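PDB 4MF7: glutathione S-transferase enzyme with thioredoxin-like domain, which probably catalyses the conjugation of glutathione to electrophilic substrates. Local coordinates for residues A[220-224]-A[225-229]. Numbering follows the deposited sequence.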
ATOM      1  N   GLY A 220     -29.936   2.561   1.950  1.00 44.29           N
ATOM      2  CA  GLY A 220     -29.949   2.555   0.508  1.00 39.62           C
ATOM      3  C   GLY A 220     -28.651   2.084  -0.122  1.00 40.62           C
ATOM      4  O   GLY A 220     -28.609   1.821  -1.322  1.00 36.60           O
ATOM      5  N   ALA A 221     -27.583   1.978   0.666  1.00 45.03           N
ATOM      6  CA  ALA A 221     -26.249   1.694   0.099  1.00 50.37           C
ATOM      7  C   ALA A 221     -26.186   0.316  -0.560  1.00 28.77           C
ATOM      8  O   ALA A 221     -25.683   0.197  -1.681  1.00 39.39           O
ATOM      9  CB  ALA A 221     -25.165   1.816   1.168  1.00 48.71           C
ATOM     10  N   ARG A 222     -26.688  -0.703   0.130  1.00 36.69           N
ATOM     11  CA  ARG A 222     -26.731  -2.061  -0.446  1.00 39.08           C
ATOM     12  C   ARG A 222     -27.420  -2.059  -1.794  1.00 37.96           C
ATOM     13  O   ARG A 222     -26.941  -2.636  -2.747  1.00 34.34           O
ATOM     14  CB  ARG A 222     -27.543  -3.015   0.417  1.00 44.30           C
ATOM     15  CG  ARG A 222     -26.922  -3.408   1.722  1.00 46.08           C
ATOM     16  CD  ARG A 222     -27.921  -4.203   2.521  1.00 54.38           C
ATOM     17  NE  ARG A 222     -27.820  -5.619   2.222  1.00 50.29           N
ATOM     18  CZ  ARG A 222     -27.196  -6.510   2.994  1.00 62.28           C
ATOM     19  NH1 ARG A 222     -26.603  -6.153   4.130  1.00 54.82           N
ATOM     20  NH2 ARG A 222     -27.167  -7.778   2.627  1.00 49.81           N
ATOM     21  N   GLU A 223     -28.576  -1.399  -1.852  1.00 39.55           N
ATOM     22  CA  GLU A 223     -29.356  -1.343  -3.079  1.00 37.26           C
ATOM     23  C   GLU A 223     -28.592  -0.600  -4.166  1.00 31.64           C
ATOM     24  O   GLU A 223     -28.554  -1.014  -5.323  1.00 33.79           O
ATOM     25  CB  GLU A 223     -30.726  -0.687  -2.823  1.00 40.49           C
ATOM     26  CG  GLU A 223     -31.675  -1.562  -2.008  1.00 48.13           C
ATOM     27  CD  GLU A 223     -31.306  -1.682  -0.520  1.00 54.46           C
ATOM     28  OE1 GLU A 223     -30.605  -0.797   0.042  1.00 53.80           O
ATOM     29  OE2 GLU A 223     -31.716  -2.687   0.098  1.00101.04           O
ATOM     30  N   LEU A 224     -27.966   0.508  -3.806  1.00 32.71           N
ATOM     31  CA  LEU A 224     -27.217   1.282  -4.793  1.00 33.80           C
ATOM     32  C   LEU A 224     -26.094   0.482  -5.490  1.00 32.05           C
ATOM     33  O   LEU A 224     -25.840   0.648  -6.676  1.00 33.48           O
ATOM     34  CB  LEU A 224     -26.605   2.524  -4.138  1.00 38.09           C
ATOM     35  CG  LEU A 224     -27.516   3.735  -3.888  1.00 42.53           C
ATOM     36  CD1 LEU A 224     -26.875   4.698  -2.919  1.00 53.68           C
ATOM     37  CD2 LEU A 224     -27.841   4.419  -5.194  1.00 41.26           C
ATOM     38  N   VAL A 225     -25.382  -0.319  -4.722  1.00 31.55           N
ATOM     39  CA  VAL A 225     -24.280  -1.094  -5.263  1.00 34.26           C
ATOM     40  C   VAL A 225     -24.694  -2.504  -5.686  1.00 36.05           C
ATOM     41  O   VAL A 225     -23.856  -3.298  -6.092  1.00 35.63           O
ATOM     42  CB  VAL A 225     -23.071  -1.141  -4.292  1.00 29.58           C
ATOM     43  CG1 VAL A 225     -22.622   0.286  -3.970  1.00 35.03           C
ATOM     44  CG2 VAL A 225     -23.345  -1.943  -3.034  1.00 28.37           C
ATOM     45  N   ALA A 226     -25.988  -2.788  -5.603  1.00 34.82           N
ATOM     46  CA  ALA A 226     -26.543  -4.093  -5.940  1.00 34.96           C
ATOM     47  C   ALA A 226     -25.879  -5.200  -5.143  1.00 30.94           C
ATOM     48  O   ALA A 226     -25.612  -6.283  -5.676  1.00 32.21           O
ATOM     49  CB  ALA A 226     -26.436  -4.362  -7.434  1.00 38.19           C
ATOM     50  N   PHE A 227     -25.652  -4.951  -3.850  1.00 29.87           N
ATOM     51  CA  PHE A 227     -24.956  -5.916  -3.032  1.00 30.31           C
ATOM     52  C   PHE A 227     -25.634  -7.283  -3.003  1.00 34.35           C
ATOM     53  O   PHE A 227     -24.956  -8.308  -2.974  1.00 32.97           O
ATOM     54  CB  PHE A 227     -24.820  -5.399  -1.601  1.00 32.49           C
ATOM     55  CG  PHE A 227     -23.898  -6.215  -0.729  1.00 27.00           C
ATOM     56  CD1 PHE A 227     -22.510  -6.131  -0.895  1.00 34.22           C
ATOM     57  CD2 PHE A 227     -24.389  -7.021   0.286  1.00 31.19           C
ATOM     58  CE1 PHE A 227     -21.664  -6.870  -0.092  1.00 35.02           C
ATOM     59  CE2 PHE A 227     -23.526  -7.755   1.114  1.00 34.93           C
ATOM     60  CZ  PHE A 227     -22.166  -7.677   0.924  1.00 29.99           C
ATOM     61  N   ASP A 228     -26.962  -7.292  -2.940  1.00 36.54           N
ATOM     62  CA  ASP A 228     -27.694  -8.550  -2.736  1.00 38.42           C
ATOM     63  C   ASP A 228     -27.807  -9.369  -4.017  1.00 37.23           C
ATOM     64  O   ASP A 228     -28.278 -10.494  -3.963  1.00 40.47           O
ATOM     65  CB  ASP A 228     -29.047  -8.293  -2.066  1.00 40.53           C
ATOM     66  CG  ASP A 228     -28.878  -7.725  -0.657  1.00 57.39           C
ATOM     67  OD1 ASP A 228     -28.148  -8.347   0.137  1.00 47.83           O
ATOM     68  OD2 ASP A 228     -29.419  -6.648  -0.350  1.00 59.62           O
ATOM     69  N   GLU A 229     -27.333  -8.809  -5.135  1.00 29.49           N
ATOM     70  CA  GLU A 229     -27.160  -9.544  -6.394  1.00 31.00           C
ATOM     71  C   GLU A 229     -25.811 -10.272  -6.460  1.00 38.24           C
ATOM     72  O   GLU A 229     -25.597 -11.157  -7.300  1.00 32.83           O
ATOM     73  CB  GLU A 229     -27.374  -8.631  -7.600  1.00 36.48           C
ATOM     74  CG  GLU A 229     -28.816  -8.160  -7.768  1.00 40.31           C
ATOM     75  CD  GLU A 229     -29.787  -9.321  -7.928  1.00 46.79           C
ATOM     76  OE1 GLU A 229     -30.689  -9.484  -7.082  1.00 42.85           O
ATOM     77  OE2 GLU A 229     -29.595 -10.091  -8.882  1.00 43.81           O
TER
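D228 OD1 is gripped by R222 through NH2 at 2.7 Å, a nearly straight bond on the syn lone pair, and more weakly through NE. The other carboxylate oxygen, OD2, takes the NE hydrogen of R222 at 3.2 Å, so that the salt bridge is a side-on, two-nitrogen clasp in which guanidinium and carboxylate lie almost coplanar (23°). A bend at chi3 turns the guanidinium across to D228. One face of it is met by the rim of the F227 ring, whose CD2 comes to 3.7 Å from R222 NH2; the two planes stand nearly upright on each other, 81° apart. With its CG anti to the backbone N (chi1 -170°), F227 sends its ring past the arginine to I216 and to V233, P234 and L237 of helix 232-241. Were R222 replaced by alanine, the D228 carboxylate would probably lose its countercharge, with D228 OD2 4.6 Å from E223 OE2, and the ring edge of F227 would be uncovered. Beneath the side chains the backbone closes the short helix 221-224: V225 N bonds to A221 O in the regular helical way, A226 N bonds to E223 O, and F227 N binds R222 O at 2.9 Å. V225 meanwhile packs on S179, K180 and L183 of helix 171-190, where the turn meets the C-terminal helical domain. The positive phi of A226, together with the bonds from A226 N to E223 O and from F227 N to R222 O, marks the turn as a Schellman motif, here bridged by an arginine-aspartate pair.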